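Local coordinates for protein salicylaldehyde dehydrogenase NahF (Pseudomonas putida, PDB 4JZ6) that probably oxidises salicylaldehyde to salicylate with NAD(+) as electron acceptor, a step in the bacterial breakdown of naphthalene, at residues A[152-157]-A[485-490]; A[276-281]-A[308-313]; A[297-302]-A[343-348]; A[123-128]-A[174-179]. All blocks are in the same frame, centred on the assembly; numbering follows the deposited sequence.

Contact 1. Residues A[152-157]-A[485-490]. With EDO (1,2-ethanediol), chain H.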
loop_
_atom_site.group_PDB
_atom_site.type_symbol
_atom_site.label_atom_id
_atom_site.label_comp_id
_atom_site.label_asym_id
_atom_site.label_seq_id
_atom_site.Cartn_x
_atom_site.Cartn_y
_atom_site.Cartn_z
ATOM N N LEU A 152 -2.692 -17.913 1.992
ATOM C CA LEU A 152 -3.775 -17.987 1.024
ATOM C C LEU A 152 -3.990 -16.612 0.414
ATOM O O LEU A 152 -3.852 -15.593 1.100
ATOM C CB LEU A 152 -5.070 -18.455 1.693
ATOM C CG LEU A 152 -5.081 -19.802 2.415
ATOM C CD1 LEU A 152 -6.481 -20.118 2.935
ATOM C CD2 LEU A 152 -4.601 -20.896 1.488
ATOM N N ARG A 153 -4.309 -16.579 -0.877
ATOM C CA ARG A 153 -4.750 -15.340 -1.504
ATOM C C ARG A 153 -6.227 -15.426 -1.851
ATOM O O ARG A 153 -6.631 -16.194 -2.722
ATOM C CB ARG A 153 -3.897 -15.001 -2.720
ATOM C CG ARG A 153 -2.486 -14.588 -2.340
ATOM C CD ARG A 153 -1.796 -13.859 -3.465
ATOM N NE ARG A 153 -0.511 -13.318 -3.041
ATOM C CZ ARG A 153 -0.363 -12.152 -2.420
ATOM N NH1 ARG A 153 -1.427 -11.397 -2.138
ATOM N NH2 ARG A 153 0.851 -11.742 -2.075
ATOM N N GLN A 154 -7.027 -14.637 -1.139
ATOM C CA GLN A 154 -8.485 -14.699 -1.229
ATOM C C GLN A 154 -9.042 -13.377 -1.737
ATOM O O GLN A 154 -8.312 -12.388 -1.808
ATOM C CB GLN A 154 -9.067 -15.002 0.150
ATOM C CG GLN A 154 -8.629 -16.328 0.735
ATOM C CD GLN A 154 -9.175 -16.525 2.135
ATOM O OE1 GLN A 154 -8.847 -15.764 3.048
ATOM N NE2 GLN A 154 -10.036 -17.532 2.307
ATOM N N PRO A 155 -10.333 -13.352 -2.107
ATOM C CA PRO A 155 -10.910 -12.079 -2.566
ATOM C C PRO A 155 -11.007 -11.066 -1.429
ATOM O O PRO A 155 -11.028 -11.459 -0.261
ATOM C CB PRO A 155 -12.314 -12.477 -3.032
ATOM C CG PRO A 155 -12.220 -13.936 -3.334
ATOM C CD PRO A 155 -11.250 -14.487 -2.337
ATOM N N VAL A 156 -11.087 -9.785 -1.775
ATOM C CA VAL A 156 -11.145 -8.717 -0.786
ATOM C C VAL A 156 -12.581 -8.303 -0.477
ATOM O O VAL A 156 -12.988 -8.247 0.683
ATOM C CB VAL A 156 -10.359 -7.479 -1.275
ATOM C CG1 VAL A 156 -10.555 -6.307 -0.332
ATOM C CG2 VAL A 156 -8.882 -7.814 -1.428
ATOM N N GLY A 157 -13.348 -8.023 -1.525
ATOM C CA GLY A 157 -14.683 -7.478 -1.375
ATOM C C GLY A 157 -14.904 -6.424 -2.438
ATOM O O GLY A 157 -14.173 -6.386 -3.426
ATOM N N GLU A 485 -6.682 -10.677 -0.398
ATOM C CA GLU A 485 -6.301 -10.771 1.000
ATOM C C GLU A 485 -5.222 -11.828 1.077
ATOM O O GLU A 485 -5.387 -12.921 0.525
ATOM C CB GLU A 485 -7.482 -11.199 1.878
ATOM C CG GLU A 485 -8.630 -10.208 1.962
ATOM C CD GLU A 485 -8.222 -8.875 2.575
ATOM O OE1 GLU A 485 -7.070 -8.748 3.058
ATOM O OE2 GLU A 485 -9.067 -7.951 2.569
ATOM N N LEU A 486 -4.113 -11.500 1.732
ATOM C CA LEU A 486 -3.083 -12.489 2.012
ATOM C C LEU A 486 -3.270 -12.972 3.440
ATOM O O LEU A 486 -3.151 -12.199 4.387
ATOM C CB LEU A 486 -1.678 -11.909 1.820
ATOM C CG LEU A 486 -0.529 -12.868 2.146
ATOM C CD1 LEU A 486 -0.479 -14.012 1.150
ATOM C CD2 LEU A 486 0.795 -12.126 2.178
ATOM N N LYS A 487 -3.578 -14.251 3.590
ATOM C CA LYS A 487 -3.867 -14.808 4.899
ATOM C C LYS A 487 -2.836 -15.865 5.283
ATOM O O LYS A 487 -2.510 -16.747 4.491
ATOM C CB LYS A 487 -5.273 -15.404 4.916
ATOM C CG LYS A 487 -5.626 -16.110 6.210
ATOM C CD LYS A 487 -7.009 -16.729 6.127
ATOM C CE LYS A 487 -8.101 -15.663 6.098
ATOM N NZ LYS A 487 -9.458 -16.259 5.886
ATOM N N TRP A 488 -2.311 -15.756 6.496
ATOM C CA TRP A 488 -1.404 -16.762 7.012
ATOM C C TRP A 488 -2.237 -17.743 7.809
ATOM O O TRP A 488 -2.846 -17.369 8.812
ATOM C CB TRP A 488 -0.331 -16.132 7.899
ATOM C CG TRP A 488 0.537 -17.140 8.597
ATOM C CD1 TRP A 488 1.005 -18.323 8.087
ATOM C CD2 TRP A 488 1.025 -17.063 9.945
ATOM N NE1 TRP A 488 1.761 -18.979 9.032
ATOM C CE2 TRP A 488 1.784 -18.231 10.181
ATOM C CE3 TRP A 488 0.904 -16.117 10.969
ATOM C CZ2 TRP A 488 2.418 -18.473 11.400
ATOM C CZ3 TRP A 488 1.534 -16.362 12.179
ATOM C CH2 TRP A 488 2.282 -17.528 12.381
ATOM N N LEU A 489 -2.279 -18.992 7.348
ATOM C CA LEU A 489 -3.098 -20.022 7.984
ATOM C C LEU A 489 -2.262 -21.203 8.473
ATOM O O LEU A 489 -1.368 -21.681 7.769
ATOM C CB LEU A 489 -4.189 -20.509 7.027
ATOM C CG LEU A 489 -5.183 -21.537 7.574
ATOM C CD1 LEU A 489 -6.601 -21.188 7.141
ATOM C CD2 LEU A 489 -4.815 -22.935 7.111
ATOM N N THR A 490 -2.560 -21.669 9.679
ATOM C CA THR A 490 -1.887 -22.838 10.217
ATOM C C THR A 490 -2.887 -23.922 10.552
ATOM O O THR A 490 -4.030 -23.633 10.922
ATOM C CB THR A 490 -1.088 -22.508 11.485
ATOM O OG1 THR A 490 -1.965 -21.939 12.469
ATOM C CG2 THR A 490 0.034 -21.528 11.163
HETATM C C1 EDO H . -12.625 -13.292 2.498
HETATM O O1 EDO H . -12.292 -13.989 1.290
HETATM C C2 EDO H . -11.794 -13.825 3.664
HETATM O O2 EDO H . -10.420 -13.441 3.516
#

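Contact 2. Residues A[276-281]-A[308-313]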
loop_
_atom_site.group_PDB
_atom_site.type_symbol
_atom_site.label_atom_id
_atom_site.label_comp_id
_atom_site.label_asym_id
_atom_site.label_seq_id
_atom_site.Cartn_x
_atom_site.Cartn_y
_atom_site.Cartn_z
ATOM N N VAL A 276 18.681 11.557 -23.404
ATOM C CA VAL A 276 19.477 11.395 -24.611
ATOM C C VAL A 276 20.931 11.701 -24.289
ATOM O O VAL A 276 21.315 12.862 -24.209
ATOM C CB VAL A 276 18.980 12.335 -25.722
ATOM C CG1 VAL A 276 19.680 12.042 -27.026
ATOM C CG2 VAL A 276 17.481 12.199 -25.888
ATOM N N LEU A 277 21.731 10.656 -24.090
ATOM C CA LEU A 277 23.136 10.816 -23.706
ATOM C C LEU A 277 23.949 11.258 -24.910
ATOM O O LEU A 277 23.429 11.297 -26.022
ATOM C CB LEU A 277 23.700 9.516 -23.120
ATOM C CG LEU A 277 22.903 8.885 -21.971
ATOM C CD1 LEU A 277 23.358 7.473 -21.704
ATOM C CD2 LEU A 277 23.003 9.713 -20.708
ATOM N N ASP A 278 25.223 11.591 -24.702
ATOM C CA ASP A 278 26.056 12.086 -25.804
ATOM C C ASP A 278 26.331 10.968 -26.809
ATOM O O ASP A 278 26.847 11.188 -27.906
ATOM C CB ASP A 278 27.349 12.753 -25.292
ATOM C CG ASP A 278 28.308 11.779 -24.609
ATOM O OD1 ASP A 278 28.704 10.764 -25.221
ATOM O OD2 ASP A 278 28.695 12.048 -23.451
ATOM N N ASP A 279 25.925 9.773 -26.407
ATOM C CA ASP A 279 26.237 8.523 -27.064
ATOM C C ASP A 279 25.115 8.067 -27.991
ATOM O O ASP A 279 25.273 7.115 -28.747
ATOM C CB ASP A 279 26.386 7.479 -25.965
ATOM C CG ASP A 279 27.208 6.316 -26.388
ATOM O OD1 ASP A 279 27.909 6.425 -27.408
ATOM O OD2 ASP A 279 27.167 5.293 -25.693
ATOM N N ALA A 280 23.979 8.748 -27.918
ATOM C CA ALA A 280 22.728 8.237 -28.463
ATOM C C ALA A 280 22.677 8.097 -29.986
ATOM O O ALA A 280 23.300 8.857 -30.720
ATOM C CB ALA A 280 21.564 9.086 -27.972
ATOM N N ASP A 281 21.938 7.087 -30.437
ATOM C CA ASP A 281 21.506 6.980 -31.817
ATOM C C ASP A 281 20.456 8.075 -31.984
ATOM O O ASP A 281 19.301 7.890 -31.608
ATOM C CB ASP A 281 20.896 5.594 -32.044
ATOM C CG ASP A 281 20.423 5.365 -33.479
ATOM O OD1 ASP A 281 20.207 6.342 -34.233
ATOM O OD2 ASP A 281 20.245 4.181 -33.847
ATOM N N VAL A 308 15.790 15.326 -21.644
ATOM C CA VAL A 308 17.093 15.707 -21.085
ATOM C C VAL A 308 18.230 15.239 -22.003
ATOM O O VAL A 308 18.485 14.045 -22.163
ATOM C CB VAL A 308 17.280 15.326 -19.568
ATOM C CG1 VAL A 308 16.021 15.640 -18.783
ATOM C CG2 VAL A 308 17.634 13.885 -19.384
ATOM N N VAL A 309 18.873 16.205 -22.653
ATOM C CA VAL A 309 19.852 15.901 -23.689
ATOM C C VAL A 309 21.233 16.458 -23.355
ATOM O O VAL A 309 21.360 17.540 -22.780
ATOM C CB VAL A 309 19.398 16.442 -25.062
ATOM C CG1 VAL A 309 18.090 15.806 -25.475
ATOM C CG2 VAL A 309 19.231 17.935 -25.004
ATOM N N ASP A 310 22.271 15.710 -23.708
ATOM C CA ASP A 310 23.626 16.170 -23.465
ATOM C C ASP A 310 23.934 17.343 -24.391
ATOM O O ASP A 310 23.591 17.318 -25.574
ATOM C CB ASP A 310 24.629 15.039 -23.674
ATOM C CG ASP A 310 25.950 15.307 -22.998
ATOM O OD1 ASP A 310 26.829 15.930 -23.625
ATOM O OD2 ASP A 310 26.113 14.901 -21.828
ATOM N N GLU A 311 24.572 18.371 -23.841
ATOM C CA GLU A 311 24.883 19.579 -24.594
ATOM C C GLU A 311 25.645 19.291 -25.880
ATOM O O GLU A 311 25.422 19.956 -26.888
ATOM C CB GLU A 311 25.685 20.560 -23.733
ATOM C CG GLU A 311 24.848 21.611 -23.021
ATOM C CD GLU A 311 24.290 22.671 -23.957
ATOM O OE1 GLU A 311 23.398 23.429 -23.518
ATOM O OE2 GLU A 311 24.745 22.758 -25.121
ATOM N N LYS A 312 26.535 18.299 -25.845
ATOM C CA LYS A 312 27.365 17.967 -27.005
ATOM C C LYS A 312 26.513 17.595 -28.213
ATOM O O LYS A 312 26.963 17.650 -29.355
ATOM C CB LYS A 312 28.312 16.803 -26.691
ATOM C CG LYS A 312 29.280 17.040 -25.544
ATOM C CD LYS A 312 30.309 15.918 -25.473
ATOM C CE LYS A 312 30.863 15.752 -24.065
ATOM N NZ LYS A 312 29.798 15.377 -23.083
ATOM N N ILE A 313 25.269 17.229 -27.945
ATOM C CA ILE A 313 24.434 16.599 -28.943
ATOM C C ILE A 313 23.124 17.380 -29.128
ATOM O O ILE A 313 22.461 17.264 -30.160
ATOM C CB ILE A 313 24.208 15.104 -28.553
ATOM C CG1 ILE A 313 24.425 14.203 -29.764
ATOM C CG2 ILE A 313 22.872 14.879 -27.842
ATOM C CD1 ILE A 313 25.726 14.501 -30.478
HETATM O O HOH W 1 25.546 11.956 -21.720
#

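Contact 3. Residues A[297-302]-A[343-348]. With NK (salicylaldehyde), chain B.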
loop_
_atom_site.group_PDB
_atom_site.type_symbol
_atom_site.label_atom_id
_atom_site.label_comp_id
_atom_site.label_asym_id
_atom_site.label_seq_id
_atom_site.Cartn_x
_atom_site.Cartn_y
_atom_site.Cartn_z
ATOM N N GLN A 297 -1.922 13.724 -28.319
ATOM C CA GLN A 297 -1.723 15.117 -27.933
ATOM C C GLN A 297 -1.041 15.275 -26.581
ATOM O O GLN A 297 -1.360 16.203 -25.844
ATOM C CB GLN A 297 -3.065 15.848 -27.872
ATOM C CG GLN A 297 -3.889 15.718 -29.119
ATOM C CD GLN A 297 -4.958 14.645 -29.032
ATOM O OE1 GLN A 297 -4.980 13.719 -29.838
ATOM N NE2 GLN A 297 -5.859 14.772 -28.063
ATOM N N GLY A 298 -0.128 14.369 -26.243
ATOM C CA GLY A 298 0.557 14.438 -24.965
ATOM C C GLY A 298 -0.384 14.404 -23.768
ATOM O O GLY A 298 -0.075 14.928 -22.694
ATOM N N GLN A 299 -1.545 13.789 -23.957
ATOM C CA GLN A 299 -2.513 13.665 -22.881
ATOM C C GLN A 299 -2.415 12.298 -22.210
ATOM O O GLN A 299 -3.404 11.760 -21.714
ATOM C CB GLN A 299 -3.925 13.916 -23.399
ATOM C CG GLN A 299 -4.178 15.356 -23.761
ATOM C CD GLN A 299 -5.619 15.608 -24.162
ATOM O OE1 GLN A 299 -6.248 16.565 -23.701
ATOM N NE2 GLN A 299 -6.149 14.752 -25.030
ATOM N N ILE A 300 -1.214 11.736 -22.203
ATOM C CA ILE A 300 -0.972 10.475 -21.519
ATOM C C ILE A 300 -0.156 10.800 -20.281
ATOM O O ILE A 300 0.726 11.651 -20.344
ATOM C CB ILE A 300 -0.198 9.496 -22.425
ATOM C CG1 ILE A 300 -0.774 9.529 -23.844
ATOM C CG2 ILE A 300 -0.231 8.089 -21.852
ATOM C CD1 ILE A 300 -0.073 8.616 -24.823
ATOM N N CYS A 301 -0.446 10.149 -19.154
ATOM C CA CYS A 301 0.274 10.463 -17.913
ATOM C C CYS A 301 1.760 10.152 -18.066
ATOM O O CYS A 301 2.595 10.744 -17.384
ATOM C CB CYS A 301 -0.314 9.733 -16.696
ATOM S SG CYS A 301 -1.993 10.233 -16.218
ATOM N N MET A 302 2.079 9.235 -18.981
ATOM C CA MET A 302 3.469 8.894 -19.270
ATOM C C MET A 302 4.010 9.536 -20.551
ATOM O O MET A 302 5.082 9.148 -21.025
ATOM C CB MET A 302 3.664 7.376 -19.330
ATOM C CG MET A 302 2.714 6.635 -20.268
ATOM S SD MET A 302 3.172 4.895 -20.475
ATOM C CE MET A 302 1.679 4.238 -21.230
ATOM N N PRO A 343 -7.722 17.483 -30.814
ATOM C CA PRO A 343 -8.007 18.524 -29.823
ATOM C C PRO A 343 -7.808 18.000 -28.408
ATOM O O PRO A 343 -7.943 16.801 -28.175
ATOM C CB PRO A 343 -9.481 18.853 -30.074
ATOM C CG PRO A 343 -10.042 17.623 -30.718
ATOM C CD PRO A 343 -8.926 17.076 -31.558
ATOM N N MET A 344 -7.478 18.888 -27.479
ATOM C CA MET A 344 -7.381 18.513 -26.075
ATOM C C MET A 344 -8.772 18.307 -25.501
ATOM O O MET A 344 -9.765 18.522 -26.188
ATOM C CB MET A 344 -6.599 19.561 -25.286
ATOM C CG MET A 344 -5.151 19.634 -25.715
ATOM S SD MET A 344 -4.158 20.842 -24.830
ATOM C CE MET A 344 -4.977 22.366 -25.298
ATOM N N VAL A 345 -8.846 17.886 -24.243
ATOM C CA VAL A 345 -10.103 17.395 -23.679
ATOM C C VAL A 345 -11.092 18.495 -23.299
ATOM O O VAL A 345 -12.306 18.299 -23.376
ATOM C CB VAL A 345 -9.854 16.470 -22.452
ATOM C CG1 VAL A 345 -9.323 17.267 -21.270
ATOM C CG2 VAL A 345 -11.122 15.734 -22.060
ATOM N N SER A 346 -10.576 19.653 -22.906
ATOM C CA SER A 346 -11.412 20.688 -22.314
ATOM C C SER A 346 -10.981 22.073 -22.765
ATOM O O SER A 346 -9.792 22.314 -22.973
ATOM C CB SER A 346 -11.338 20.591 -20.788
ATOM O OG SER A 346 -12.072 21.624 -20.152
ATOM N N PRO A 347 -11.945 23.001 -22.896
ATOM C CA PRO A 347 -11.659 24.388 -23.296
ATOM C C PRO A 347 -10.929 25.140 -22.189
ATOM O O PRO A 347 -11.165 26.329 -21.985
ATOM C CB PRO A 347 -13.053 24.999 -23.482
ATOM C CG PRO A 347 -14.009 23.834 -23.522
ATOM C CD PRO A 347 -13.386 22.770 -22.693
ATOM N N ASN A 348 -10.042 24.439 -21.496
ATOM C CA ASN A 348 -9.430 24.920 -20.281
ATOM C C ASN A 348 -7.995 24.452 -20.282
ATOM O O ASN A 348 -7.132 25.037 -19.629
ATOM C CB ASN A 348 -10.145 24.297 -19.081
ATOM C CG ASN A 348 -10.807 25.324 -18.194
ATOM O OD1 ASN A 348 -12.034 25.379 -18.099
ATOM N ND2 ASN A 348 -9.999 26.139 -17.524
HETATM O OAH NK B . -0.858 7.593 -18.694
HETATM C CAD NK B . -1.964 7.119 -18.862
HETATM C CAA NK B . -2.001 5.748 -19.414
HETATM C CAC NK B . -1.249 4.715 -18.855
HETATM C CAG NK B . -1.318 3.444 -19.416
HETATM C CAI NK B . -2.109 3.207 -20.524
HETATM C CAE NK B . -2.849 4.232 -21.083
HETATM C CAB NK B . -2.795 5.510 -20.528
HETATM O OAF NK B . -3.512 6.562 -21.046
HETATM O O HOH W 2 -8.792 15.277 -25.901
#

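Contact 4. Residues A[123-128]-A[174-179]. With EDO (1,2-ethanediol), chain G.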
loop_
_atom_site.group_PDB
_atom_site.type_symbol
_atom_site.label_atom_id
_atom_site.label_comp_id
_atom_site.label_asym_id
_atom_site.label_seq_id
_atom_site.Cartn_x
_atom_site.Cartn_y
_atom_site.Cartn_z
ATOM N N ASN A 123 -6.562 -7.171 -24.230
ATOM C CA ASN A 123 -5.413 -7.906 -23.732
ATOM C C ASN A 123 -5.344 -7.928 -22.203
ATOM O O ASN A 123 -4.967 -8.937 -21.614
ATOM C CB ASN A 123 -4.109 -7.395 -24.339
ATOM C CG ASN A 123 -2.977 -8.385 -24.166
ATOM O OD1 ASN A 123 -2.164 -8.265 -23.249
ATOM N ND2 ASN A 123 -2.936 -9.391 -25.032
ATOM N N VAL A 124 -5.717 -6.822 -21.565
ATOM C CA VAL A 124 -5.793 -6.785 -20.108
ATOM C C VAL A 124 -6.736 -7.873 -19.614
ATOM O O VAL A 124 -6.382 -8.654 -18.729
ATOM C CB VAL A 124 -6.290 -5.422 -19.579
ATOM C CG1 VAL A 124 -6.586 -5.511 -18.096
ATOM C CG2 VAL A 124 -5.262 -4.348 -19.831
ATOM N N PHE A 125 -7.931 -7.932 -20.200
ATOM C CA PHE A 125 -8.907 -8.950 -19.831
ATOM C C PHE A 125 -8.394 -10.361 -20.081
ATOM O O PHE A 125 -8.702 -11.270 -19.318
ATOM C CB PHE A 125 -10.251 -8.724 -20.542
ATOM C CG PHE A 125 -11.155 -7.768 -19.819
ATOM C CD1 PHE A 125 -11.949 -8.207 -18.772
ATOM C CD2 PHE A 125 -11.195 -6.424 -20.168
ATOM C CE1 PHE A 125 -12.771 -7.326 -18.088
ATOM C CE2 PHE A 125 -12.015 -5.537 -19.485
ATOM C CZ PHE A 125 -12.803 -5.991 -18.444
ATOM N N ARG A 126 -7.612 -10.556 -21.137
ATOM C CA ARG A 126 -7.058 -11.882 -21.386
ATOM C C ARG A 126 -5.952 -12.225 -20.397
ATOM O O ARG A 126 -5.877 -13.351 -19.906
ATOM C CB ARG A 126 -6.560 -12.014 -22.816
ATOM C CG ARG A 126 -7.677 -11.963 -23.815
ATOM C CD ARG A 126 -7.275 -12.552 -25.133
ATOM N NE ARG A 126 -8.428 -12.608 -26.019
ATOM C CZ ARG A 126 -8.735 -11.668 -26.904
ATOM N NH1 ARG A 126 -7.959 -10.599 -27.036
ATOM N NH2 ARG A 126 -9.812 -11.803 -27.662
ATOM N N GLU A 127 -5.100 -11.249 -20.103
ATOM C CA GLU A 127 -4.035 -11.436 -19.130
ATOM C C GLU A 127 -4.650 -11.732 -17.777
ATOM O O GLU A 127 -4.223 -12.656 -17.078
ATOM C CB GLU A 127 -3.162 -10.187 -19.038
ATOM C CG GLU A 127 -1.902 -10.379 -18.209
ATOM C CD GLU A 127 -0.899 -11.302 -18.885
ATOM O OE1 GLU A 127 -0.068 -11.903 -18.165
ATOM O OE2 GLU A 127 -0.937 -11.426 -20.133
ATOM N N ALA A 128 -5.658 -10.947 -17.409
ATOM C CA ALA A 128 -6.360 -11.170 -16.151
ATOM C C ALA A 128 -6.965 -12.572 -16.152
ATOM O O ALA A 128 -6.796 -13.334 -15.198
ATOM C CB ALA A 128 -7.432 -10.115 -15.938
ATOM N N ARG A 174 -8.359 -2.254 -16.983
ATOM C CA ARG A 174 -7.442 -2.637 -15.921
ATOM C C ARG A 174 -8.135 -2.577 -14.550
ATOM O O ARG A 174 -7.929 -3.452 -13.707
ATOM C CB ARG A 174 -6.177 -1.757 -15.969
ATOM C CG ARG A 174 -6.068 -0.718 -14.857
ATOM C CD ARG A 174 -5.698 0.675 -15.337
ATOM N NE ARG A 174 -4.262 0.888 -15.486
ATOM C CZ ARG A 174 -3.625 1.997 -15.110
ATOM N NH1 ARG A 174 -4.286 3.001 -14.541
ATOM N NH2 ARG A 174 -2.321 2.106 -15.304
ATOM N N ALA A 175 -8.989 -1.572 -14.350
ATOM C CA ALA A 175 -9.629 -1.349 -13.056
ATOM C C ALA A 175 -10.860 -2.234 -12.860
ATOM O O ALA A 175 -11.549 -2.147 -11.840
ATOM C CB ALA A 175 -9.994 0.117 -12.895
ATOM N N ILE A 176 -11.136 -3.087 -13.841
ATOM C CA ILE A 176 -12.251 -4.019 -13.753
ATOM C C ILE A 176 -11.739 -5.448 -13.841
ATOM O O ILE A 176 -11.975 -6.257 -12.943
ATOM C CB ILE A 176 -13.266 -3.782 -14.888
ATOM C CG1 ILE A 176 -13.832 -2.364 -14.796
ATOM C CG2 ILE A 176 -14.375 -4.822 -14.849
ATOM C CD1 ILE A 176 -14.723 -1.982 -15.948
ATOM N N ALA A 177 -11.025 -5.739 -14.926
ATOM C CA ALA A 177 -10.534 -7.087 -15.202
ATOM C C ALA A 177 -9.818 -7.690 -14.012
ATOM O O ALA A 177 -10.118 -8.810 -13.596
ATOM C CB ALA A 177 -9.608 -7.083 -16.411
ATOM N N TYR A 178 -8.871 -6.938 -13.465
ATOM C CA TYR A 178 -8.050 -7.452 -12.376
ATOM C C TYR A 178 -8.838 -7.686 -11.080
ATOM O O TYR A 178 -8.775 -8.782 -10.520
ATOM C CB TYR A 178 -6.809 -6.582 -12.164
ATOM C CG TYR A 178 -5.807 -6.685 -13.295
ATOM C CD1 TYR A 178 -5.389 -7.927 -13.774
ATOM C CD2 TYR A 178 -5.277 -5.542 -13.890
ATOM C CE1 TYR A 178 -4.462 -8.021 -14.806
ATOM C CE2 TYR A 178 -4.351 -5.628 -14.923
ATOM C CZ TYR A 178 -3.947 -6.867 -15.376
ATOM O OH TYR A 178 -3.035 -6.945 -16.407
ATOM N N PRO A 179 -9.603 -6.679 -10.610
ATOM C CA PRO A 179 -10.396 -6.976 -9.410
ATOM C C PRO A 179 -11.390 -8.123 -9.626
ATOM O O PRO A 179 -11.669 -8.873 -8.690
ATOM C CB PRO A 179 -11.140 -5.662 -9.154
ATOM C CG PRO A 179 -10.240 -4.609 -9.736
ATOM C CD PRO A 179 -9.688 -5.251 -10.980
HETATM C C1 EDO G . -0.801 -4.650 -23.124
HETATM O O1 EDO G . -0.232 -5.935 -23.417
HETATM C C2 EDO G . -2.205 -4.814 -22.548
HETATM O O2 EDO G . -2.725 -3.539 -22.149
#

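Contact 1. Residues A[152-157]-A[485-490]
Leu152 trades two backbone hydrogen bonds with Lys487, and Gln154 two with Glu485, Leu152 N lying 2.8 Å from Lys487 O. Between them lies the non-hydrogen-bonded pair Arg153–Leu486, where CD1 of Leu486 rests 4.0 Å above the centre of the Arg153 guanidinium plane; Asp481 and Thr484 hold the polar end of that arginine. On the face carrying Gln154 and Lys487, the lysine chain bends at chi3 (-69°) and brings NZ to a lone pair of Gln154 OE1, 2.9 Å away and in the amide plane. Ethanediol O2 donates to the same OE1 at 2.8 Å. Lys487 NZ also reaches Gly440 O and Ile443 O of the second subunit, and Gln154 NE2 reaches Met441 O there. An alanine at Gln154 would probably leave Lys487 NZ without this acceptor within its own chain and Met441 O of the second subunit without this donor. The arrangement is an antiparallel strand pair of the aldehyde dehydrogenase oligomerisation region, its sheet continuing across the dimer interface through residues 488-490.

Contact 2. Residues A[276-281]-A[308-313]
Val276 and Val309 pair as neighbours in parallel strands, with Val276 N giving a hydrogen bond to Val308 O (2.8 Å, 169° at the hydrogen) and Val276 O taking one from Asp310 N (3.0 Å). The two valine side chains lie side by side and point the same way, CG1 of Val309 meeting CB of Val276 at 3.6 Å, while CG2 of Ile313 touches CG1 of Val276 more loosely. Beyond the valines the contact turns polar. Asp310 is the N-cap of the following helix, its OD1 accepting from Lys312 N at 3.3 Å. The lysine chain folds back at chi4 (62°), bringing NZ to that same oxygen at 3.1 Å, and the two donors approach from opposite faces of the carboxylate plane. Lys312 NZ also forms a salt bridge with Asp278 OD2, at 3.5 Å, so one ammonium group bridges two acids whose carboxylates stand nearly perpendicular. Its charge probably eases their mutual repulsion, and Arg435 pairs with Asp278 OD1. A water accepts from Asp278 N and donates to Asp310 OD2, which also takes a bond from Gly409 N. Here strand 273-276 gives way to a type I turn leading into helix 282-294, and strand 306-310 runs directly into helix 311-327, whose Phe317 packs on both valines; strand 401-407 flanks Val309 on its other side.

Contact 3. Residues A[297-302]-A[343-348]
Gln299 and Gln297 meet Pro343, Met344 and Val345 with their amide ends, joining the loop that carries Cys301 of the salicylaldehyde pocket of this aldehyde dehydrogenase fold to the loop before helix 349-362. The chain of Gln299 is extended beyond CG (chi2 -175°), which carries OE1 across to Val345 N; that hydrogen bond is weak, 3.0 Å long but bent to 129° at the hydrogen. The same oxygen lies against CA and CB of Met344. On the other side of the amide, NE2 gives a bond of 2.8 Å to a water, which lies 2.9 Å from Pro343 O and can donate to it. Gln297 is bent at chi2 and sets its own amide end near that carbonyl. Gln299 thus meets the second loop directly through OE1 and probably through water at NE2, while its backbone O accepts from Asn166, a residue of the pocket. At the far end of the loop, the methyl CE of Met302 lies 3.6 Å from ring carbon CAG of salicylaldehyde, and Cys301 N makes a weak hydrogen bond of 2.6 Å to the aldehyde oxygen OAH.

Contact 4. Residues A[123-128]-A[174-179]
Two nearly parallel helices of the aldehyde dehydrogenase fold, 111-130 and 170-181, pack here through Phe125, Ala177, Val124, Ala128 and Tyr178, the axes of the two short segments 8.7 Å apart and inclined at 15°. Ala177 sits at the middle: its CB lies over one face of the Phe125 ring, 3.6 Å from the centroid and 16° off the ring normal, a CH-pi contact. CG2 of Ile176 meets the edge of the same ring at CZ, 4.1 Å away. A leucine in place of Phe125 removes the ring face and would probably leave Ala177 CB without its CH-pi partner and open a gap beside Ile176. CG1 of Val124 stands anti to the backbone N (chi1 170°), and from there it touches Arg174 CA, Ala177 CB and Tyr178 CE2. Ala128 CB in turn meets Ala177 CB at 3.8 Å and CD1 of Tyr178 at 3.7 Å. The phenol of Tyr178 is held by Asp475 at its OH, beside the aliphatic part of Glu127. Helix 78-94 packs against Phe125 through Leu85 and Val88, and strand 240-244 adjoins helix 170-181, touching Arg174 through Thr244 and Ala175 through Asn242.

Contacts 3 and 4 both border bound salicylaldehyde, their centres 25 Å apart and their nearest atoms about 7 Å apart. Contact 3 supplies Ile300, Cys301 and Met302 to one salicylaldehyde pocket, and the side chain of Arg174 in contact 4 comes within about 4 Å of a bound salicylaldehyde and of Glu267, the predicted active-site residue. Contact 1 approaches contact 4 to about 6 Å between nearest atoms but belongs to the dimer interface, its centre 40 Å from that of contact 3. Contact 2 is remote from the pockets, 28 Å from contact 3 between centres, yet its strand 306-310 follows the Cys301 loop directly in the chain.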